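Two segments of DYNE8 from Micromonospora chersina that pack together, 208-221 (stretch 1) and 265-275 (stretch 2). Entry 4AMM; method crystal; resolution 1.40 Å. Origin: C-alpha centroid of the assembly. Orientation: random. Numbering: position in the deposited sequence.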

ATOM      1  N   ALA A 208     -20.156 -19.518  -1.287  1.00 14.90           N
ATOM      2  CA  ALA A 208     -20.507 -19.288  -2.651  1.00 14.38           C
ATOM      3  C   ALA A 208     -21.568 -18.256  -2.812  1.00 13.43           C
ATOM      4  O   ALA A 208     -22.472 -18.126  -1.943  1.00 15.02           O
ATOM      5  N   THR A 209     -21.494 -17.492  -3.885  1.00 12.98           N
ATOM      6  CA  THR A 209     -22.577 -16.615  -4.246  1.00 13.42           C
ATOM      7  C   THR A 209     -23.771 -17.458  -4.775  1.00 12.66           C
ATOM      8  O   THR A 209     -23.578 -18.657  -5.133  1.00 13.45           O
ATOM      9  N   GLU A 210     -24.933 -16.867  -4.871  1.00 14.49           N
ATOM     10  CA  GLU A 210     -26.139 -17.605  -5.282  1.00 14.95           C
ATOM     11  C   GLU A 210     -25.965 -18.187  -6.669  1.00 16.51           C
ATOM     12  O   GLU A 210     -26.542 -19.228  -6.954  1.00 18.29           O
ATOM     13  N   ALA A 211     -25.278 -17.495  -7.557  1.00 14.45           N
ATOM     14  CA  ALA A 211     -25.045 -18.031  -8.879  1.00 13.88           C
ATOM     15  C   ALA A 211     -23.616 -17.721  -9.215  1.00 14.57           C
ATOM     16  O   ALA A 211     -23.005 -16.810  -8.563  1.00 14.26           O
ATOM     17  N   PRO A 212     -22.995 -18.315 -10.254  1.00 13.69           N
ATOM     18  CA  PRO A 212     -21.630 -18.059 -10.596  1.00 14.01           C
ATOM     19  C   PRO A 212     -21.454 -16.561 -10.898  1.00 11.62           C
ATOM     20  O   PRO A 212     -22.248 -15.945 -11.551  1.00 13.55           O
ATOM     21  N   SER A 213     -20.337 -16.067 -10.339  1.00 11.58           N
ATOM     22  CA  SER A 213     -20.104 -14.592 -10.354  1.00 10.25           C
ATOM     23  C   SER A 213     -18.644 -14.359 -10.351  1.00 10.67           C
ATOM     24  O   SER A 213     -17.783 -15.159 -10.051  1.00 14.02           O
ATOM     25  N   GLY A 214     -18.313 -13.096 -10.621  1.00 10.89           N
ATOM     26  CA  GLY A 214     -16.914 -12.676 -10.711  1.00 11.96           C
ATOM     27  C   GLY A 214     -16.727 -11.195 -10.902  1.00  9.86           C
ATOM     28  O   GLY A 214     -17.663 -10.406 -10.606  1.00 10.82           O
ATOM     29  N   MET A 215     -15.538 -10.869 -11.431  1.00 10.63           N
ATOM     30  CA  MET A 215     -15.100  -9.436 -11.531  1.00 11.60           C
ATOM     31  C   MET A 215     -14.358  -9.245 -12.840  1.00 11.23           C
ATOM     32  O   MET A 215     -13.685 -10.173 -13.349  1.00 13.01           O
ATOM     33  N   LEU A 216     -14.469  -8.034 -13.383  1.00 11.80           N
ATOM     34  CA  LEU A 216     -13.967  -7.683 -14.698  1.00 10.87           C
ATOM     35  C   LEU A 216     -13.254  -6.322 -14.577  1.00 10.44           C
ATOM     36  O   LEU A 216     -13.934  -5.347 -14.150  1.00 11.85           O
ATOM     37  N   SER A 217     -11.980  -6.248 -14.850  1.00 11.84           N
ATOM     38  CA  SER A 217     -11.239  -4.999 -14.716  1.00 11.23           C
ATOM     39  C   SER A 217     -11.281  -4.187 -15.955  1.00 13.45           C
ATOM     40  O   SER A 217     -11.017  -4.771 -17.046  1.00 15.37           O
ATOM     41  N   LEU A 218     -11.527  -2.895 -15.885  1.00 11.21           N
ATOM     42  CA  LEU A 218     -11.599  -2.074 -17.087  1.00 11.78           C
ATOM     43  C   LEU A 218     -10.510  -0.999 -17.050  1.00 12.73           C
ATOM     44  O   LEU A 218     -10.336  -0.278 -16.014  1.00 12.55           O
ATOM     45  N   ARG A 219      -9.832  -0.797 -18.196  1.00 11.99           N
ATOM     46  CA  ARG A 219      -8.882   0.333 -18.326  1.00 14.01           C
ATOM     47  C   ARG A 219      -9.638   1.548 -18.797  1.00 14.43           C
ATOM     48  O   ARG A 219      -9.693   1.867 -19.968  1.00 16.09           O
ATOM     49  N   ALA A 220     -10.292   2.199 -17.843  1.00 13.01           N
ATOM     50  CA  ALA A 220     -11.241   3.271 -18.083  1.00 14.17           C
ATOM     51  C   ALA A 220     -11.579   3.898 -16.720  1.00 14.17           C
ATOM     52  O   ALA A 220     -11.270   3.331 -15.654  1.00 14.75           O
ATOM     53  N   ASP A 221     -12.192   5.093 -16.773  1.00 13.14           N
ATOM     54  CA  ASP A 221     -12.603   5.782 -15.581  1.00 12.89           C
ATOM     55  C   ASP A 221     -13.992   5.423 -15.108  1.00 13.30           C
ATOM     56  O   ASP A 221     -14.708   4.648 -15.748  1.00 13.42           O
ATOM     57  N   GLY A 265     -14.184  -0.026 -27.685  1.00 26.49           N
ATOM     58  CA  GLY A 265     -12.730  -0.010 -27.641  1.00 25.99           C
ATOM     59  C   GLY A 265     -12.070   0.209 -26.244  1.00 25.91           C
ATOM     60  O   GLY A 265     -10.952   0.769 -26.108  1.00 24.93           O
ATOM     61  N   ILE A 266     -12.725  -0.305 -25.202  1.00 21.93           N
ATOM     62  CA  ILE A 266     -12.172  -0.271 -23.845  1.00 20.63           C
ATOM     63  C   ILE A 266     -11.644  -1.669 -23.502  1.00 18.64           C
ATOM     64  O   ILE A 266     -12.406  -2.646 -23.743  1.00 19.91           O
ATOM     65  N   GLU A 267     -10.410  -1.814 -23.046  1.00 17.43           N
ATOM     66  CA  GLU A 267      -9.850  -3.128 -22.629  1.00 18.77           C
ATOM     67  C   GLU A 267     -10.469  -3.631 -21.321  1.00 17.39           C
ATOM     68  O   GLU A 267     -10.408  -2.967 -20.260  1.00 16.68           O
ATOM     69  N   ALA A 268     -11.140  -4.777 -21.389  1.00 16.87           N
ATOM     70  CA  ALA A 268     -11.774  -5.455 -20.207  1.00 16.34           C
ATOM     71  C   ALA A 268     -10.995  -6.715 -19.917  1.00 16.96           C
ATOM     72  O   ALA A 268     -10.869  -7.605 -20.845  1.00 20.58           O
ATOM     73  N   THR A 269     -10.484  -6.868 -18.714  1.00 14.61           N
ATOM     74  CA  THR A 269      -9.659  -8.008 -18.274  1.00 14.82           C
ATOM     75  C   THR A 269     -10.412  -8.855 -17.243  1.00 16.29           C
ATOM     76  O   THR A 269     -10.599  -8.406 -16.129  1.00 15.32           O
ATOM     77  N   PRO A 270     -10.751 -10.137 -17.553  1.00 16.07           N
ATOM     78  CA  PRO A 270     -11.383 -10.998 -16.538  1.00 16.95           C
ATOM     79  C   PRO A 270     -10.431 -11.282 -15.401  1.00 16.85           C
ATOM     80  O   PRO A 270      -9.233 -11.543 -15.623  1.00 16.87           O
ATOM     81  N   LEU A 271     -10.894 -11.170 -14.149  1.00 14.15           N
ATOM     82  CA  LEU A 271     -10.081 -11.452 -13.015  1.00 13.31           C
ATOM     83  C   LEU A 271     -10.303 -12.901 -12.505  1.00 13.59           C
ATOM     84  O   LEU A 271     -11.380 -13.494 -12.681  1.00 15.33           O
ATOM     85  N   ALA A 272      -9.259 -13.432 -11.868  1.00 15.19           N
ATOM     86  CA  ALA A 272      -9.343 -14.782 -11.253  1.00 16.39           C
ATOM     87  C   ALA A 272      -9.921 -14.669  -9.887  1.00 17.43           C
ATOM     88  O   ALA A 272      -9.218 -14.614  -8.858  1.00 21.69           O
ATOM     89  N   VAL A 273     -11.233 -14.675  -9.873  1.00 16.75           N
ATOM     90  CA  VAL A 273     -12.050 -14.711  -8.655  1.00 16.62           C
ATOM     91  C   VAL A 273     -13.333 -15.378  -9.019  1.00 14.70           C
ATOM     92  O   VAL A 273     -13.886 -15.194 -10.108  1.00 18.09           O
ATOM     93  N   SER A 274     -13.878 -16.071  -8.010  1.00 16.57           N
ATOM     94  CA  SER A 274     -15.139 -16.804  -8.165  1.00 16.82           C
ATOM     95  C   SER A 274     -16.257 -16.152  -7.450  1.00 15.47           C
ATOM     96  O   SER A 274     -17.299 -16.766  -7.199  1.00 15.25           O
ATOM     97  N   HIS A 275     -16.074 -14.862  -7.047  1.00 13.15           N
ATOM     98  CA  HIS A 275     -17.108 -14.070  -6.342  1.00 13.23           C
ATOM     99  C   HIS A 275     -17.164 -12.707  -6.910  1.00 11.15           C
ATOM    100  O   HIS A 275     -16.097 -12.134  -7.201  1.00 12.04           O
TER

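The two segments run antiparallel, and backbone hydrogen bonds set the frame on which the side chains pack. Ser217 and Thr269 form a reciprocal pair, Ser217 N to Thr269 O at 2.9 Å and Thr269 N to Ser217 O at 2.7 Å. Leu271 N to Met215 O (3.1 Å) and Arg219 N to Glu267 O (3.0 Å) extend the ladder in both directions. Pro270, which has no amide hydrogen to give, sits opposite Leu216 in a non-hydrogen-bonded pair and so costs the ladder nothing.

Apolar contacts cluster on the face of Leu216, Leu218, Ala268 and Pro270, and again round Met215, Leu271 and Val273. On the first, Leu216 (chi1 t, chi2 p) brings its end towards the other strand, so that CD1 lies 4.0 Å from Ala268 CB and 4.0 Å from Pro270 CG. Leu218 (m, t) places CD2 3.7 Å from the same Ala268 CB. The small methyl of Ala268 thus meets both leucines. Further along, Ile266 (m, t) points toward stretch 1, and the CG2 methyl on its branched CB lies 3.8 Å from Ala220 CB and 4.4 Å from Leu218 CB.

On the other face, Ser217 (t) and the beta-branched Thr269 (m), a type at home in strands, lie side by side, CB to CB 4.3 Å. Beyond this pair, Leu271 (m, t) points toward stretch 1, its two methyls serving two neighbours: CD2 is 3.9 Å from the CB of the small Ser217 and CD1 4.1 Å from Met215 CB. The long, flexible Met215 (m, t, p) is buried; its CG reaches within 3.7 Å of CG1 of Val273 (p), a compact apolar partner. In a separate backbone contact, Gly214 CA comes within 3.6 Å of His275 O; an ideal CB on Gly214 would lie 3.4 Å from Val273 O.

The charged pair, Glu267 and Arg219, lies at exposed positions, where ionic ends can stay near solvent. Glu267 (t, t) sets OE1 over one face of the Arg219 guanidinium, 4.0 Å from Arg219 NH1. This long salt bridge is purely electrostatic, since no N-H points at the oxygen. His275 (m) has its CB directed away, yet its ring lies obliquely near Thr209 (p), with CD2 4.1 Å from Thr209 CG2. Within stretch 1, Ser213 OG (p) donates to Thr209 OG1 (2.7 Å), which donates to Ala211 O (2.7 Å), tying down the loop before the strand.

Waters join backbone groups that do not bond each other directly across the stretches. Ser274 O accepts from two: water 1 also binds Thr209 N (3.0 Å), and water 2 Ser213 N (3.0 Å). Water 3 accepts from Met215 N (2.9 Å) near Leu271 O and Val273 O, while water 4 links Glu267 N to Arg219 O, both at 2.9 Å.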

ATOM      1  CB  ALA A 208     -21.011 -20.668  -3.227  1.00 18.10           C
ATOM      2  CB  THR A 209     -22.122 -15.572  -5.282  1.00 12.28           C
ATOM      3  OG1 THR A 209     -21.471 -16.152  -6.428  1.00 12.31           O
ATOM      4  CG2 THR A 209     -21.185 -14.539  -4.649  1.00 14.15           C
ATOM      5  CB  GLU A 210     -27.354 -16.680  -5.196  1.00 18.50           C
ATOM      6  CG  GLU A 210     -28.664 -17.413  -5.660  1.00 23.78           C
ATOM      7  CD  GLU A 210     -29.507 -16.825  -6.782  1.00 41.57           C
ATOM      8  OE1 GLU A 210     -30.211 -15.800  -6.536  1.00 43.19           O
ATOM      9  OE2 GLU A 210     -29.595 -17.505  -7.869  1.00 41.44           O
ATOM     10  CB  ALA A 211     -25.967 -17.390  -9.891  1.00 17.42           C
ATOM     11  CB  PRO A 212     -21.374 -18.922 -11.857  1.00 14.78           C
ATOM     12  CG  PRO A 212     -22.409 -20.075 -11.635  1.00 14.53           C
ATOM     13  CD  PRO A 212     -23.596 -19.424 -11.089  1.00 13.46           C
ATOM     14  CB  SER A 213     -20.842 -13.924  -9.171  1.00 11.58           C
ATOM     15  OG  SER A 213     -20.312 -14.242  -7.936  1.00 12.33           O
ATOM     16  CB  MET A 215     -14.230  -9.008 -10.305  1.00 10.10           C
ATOM     17  CG  MET A 215     -14.905  -9.295  -9.015  1.00 12.15           C
ATOM     18  SD  MET A 215     -13.880  -8.916  -7.572  1.00 12.83           S
ATOM     19  CE  MET A 215     -14.159  -7.138  -7.294  1.00 12.60           C
ATOM     20  CB  LEU A 216     -15.098  -7.622 -15.726  1.00 11.19           C
ATOM     21  CG  LEU A 216     -14.707  -7.315 -17.172  1.00 13.40           C
ATOM     22  CD1 LEU A 216     -13.887  -8.501 -17.735  1.00 13.80           C
ATOM     23  CD2 LEU A 216     -15.985  -7.127 -17.977  1.00 15.93           C
ATOM     24  CB  SER A 217      -9.860  -5.344 -14.289  1.00 14.88           C
ATOM     25  OG  SER A 217      -9.152  -4.115 -14.025  1.00 18.27           O
ATOM     26  CB  LEU A 218     -12.955  -1.322 -17.195  1.00 11.89           C
ATOM     27  CG  LEU A 218     -14.202  -2.208 -17.073  1.00 11.64           C
ATOM     28  CD1 LEU A 218     -15.489  -1.431 -16.909  1.00 14.04           C
ATOM     29  CD2 LEU A 218     -14.311  -3.129 -18.276  1.00 14.26           C
ATOM     30  CB  ARG A 219      -7.855  -0.137 -19.370  1.00 14.65           C
ATOM     31  CG  ARG A 219      -6.719   0.860 -19.618  1.00 18.89           C
ATOM     32  CD  ARG A 219      -5.721   1.031 -18.462  1.00 21.25           C
ATOM     33  NE  ARG A 219      -5.044  -0.186 -17.919  1.00 21.26           N
ATOM     34  CZ  ARG A 219      -4.009  -0.899 -18.394  1.00 31.02           C
ATOM     35  NH1 ARG A 219      -3.407  -0.672 -19.575  1.00 29.66           N
ATOM     36  NH2 ARG A 219      -3.590  -1.926 -17.655  1.00 34.74           N
ATOM     37  CB  ALA A 220     -12.535   2.689 -18.712  1.00 17.08           C
ATOM     38  CB  ASP A 221     -12.403   7.298 -15.720  1.00 15.02           C
ATOM     39  CG  ASP A 221     -13.291   7.940 -16.735  1.00 17.98           C
ATOM     40  OD1 ASP A 221     -14.352   7.502 -17.147  1.00 18.06           O
ATOM     41  OD2 ASP A 221     -12.920   9.078 -17.155  1.00 22.49           O
ATOM     42  CB  ILE A 266     -13.248   0.212 -22.843  1.00 20.75           C
ATOM     43  CG1 ILE A 266     -13.536   1.680 -23.143  1.00 20.69           C
ATOM     44  CG2 ILE A 266     -12.779   0.034 -21.366  1.00 21.90           C
ATOM     45  CD1 ILE A 266     -14.587   2.290 -22.236  1.00 25.41           C
ATOM     46  CB  GLU A 267      -8.323  -3.073 -22.477  1.00 20.72           C
ATOM     47  CG  GLU A 267      -7.677  -4.436 -22.095  1.00 26.18           C
ATOM     48  CD  GLU A 267      -6.204  -4.401 -21.591  1.00 34.77           C
ATOM     49  OE1 GLU A 267      -5.824  -3.685 -20.592  1.00 33.12           O
ATOM     50  OE2 GLU A 267      -5.420  -5.162 -22.207  1.00 36.55           O
ATOM     51  CB  ALA A 268     -13.156  -5.784 -20.518  1.00 16.22           C
ATOM     52  CB  THR A 269      -8.356  -7.492 -17.684  1.00 16.94           C
ATOM     53  OG1 THR A 269      -7.647  -6.734 -18.733  1.00 20.83           O
ATOM     54  CG2 THR A 269      -7.430  -8.658 -17.294  1.00 20.18           C
ATOM     55  CB  PRO A 270     -11.649 -12.322 -17.313  1.00 19.15           C
ATOM     56  CG  PRO A 270     -11.863 -11.816 -18.686  1.00 21.27           C
ATOM     57  CD  PRO A 270     -10.770 -10.781 -18.884  1.00 19.78           C
ATOM     58  CB  LEU A 271     -10.377 -10.445 -11.867  1.00 14.35           C
ATOM     59  CG  LEU A 271     -10.118  -8.993 -12.290  1.00 13.90           C
ATOM     60  CD1 LEU A 271     -10.359  -8.111 -11.140  1.00 16.33           C
ATOM     61  CD2 LEU A 271      -8.672  -8.769 -12.763  1.00 17.00           C
ATOM     62  CB  ALA A 272      -7.938 -15.431 -11.193  1.00 18.37           C
ATOM     63  CB  VAL A 273     -12.217 -13.239  -8.145  1.00 19.02           C
ATOM     64  CG1 VAL A 273     -12.844 -12.348  -9.170  1.00 20.58           C
ATOM     65  CG2 VAL A 273     -12.840 -13.110  -6.831  1.00 21.00           C
ATOM     66  CB  SER A 274     -14.966 -18.239  -7.531  1.00 19.25           C
ATOM     67  OG  SER A 274     -13.945 -18.938  -8.235  1.00 28.85           O
ATOM     68  CB  HIS A 275     -16.761 -13.927  -4.899  1.00 13.32           C
ATOM     69  CG  HIS A 275     -16.716 -15.187  -4.108  1.00 13.44           C
ATOM     70  ND1 HIS A 275     -15.647 -16.049  -4.183  1.00 15.34           N
ATOM     71  CD2 HIS A 275     -17.575 -15.686  -3.184  1.00 14.46           C
ATOM     72  CE1 HIS A 275     -15.840 -17.039  -3.303  1.00 18.26           C
ATOM     73  NE2 HIS A 275     -17.029 -16.876  -2.748  1.00 16.05           N
TER
HETATM   74  O   HOH W   1     -19.123 -18.213  -5.594  1.00 16.09           O
HETATM   75  O   HOH W   2     -18.604 -18.208  -9.093  1.00 15.52           O
HETATM   76  O   HOH W   3     -14.086 -13.259 -12.278  1.00 16.38           O
HETATM   77  O   HOH W   4      -8.973   0.590 -22.485  1.00 19.28           O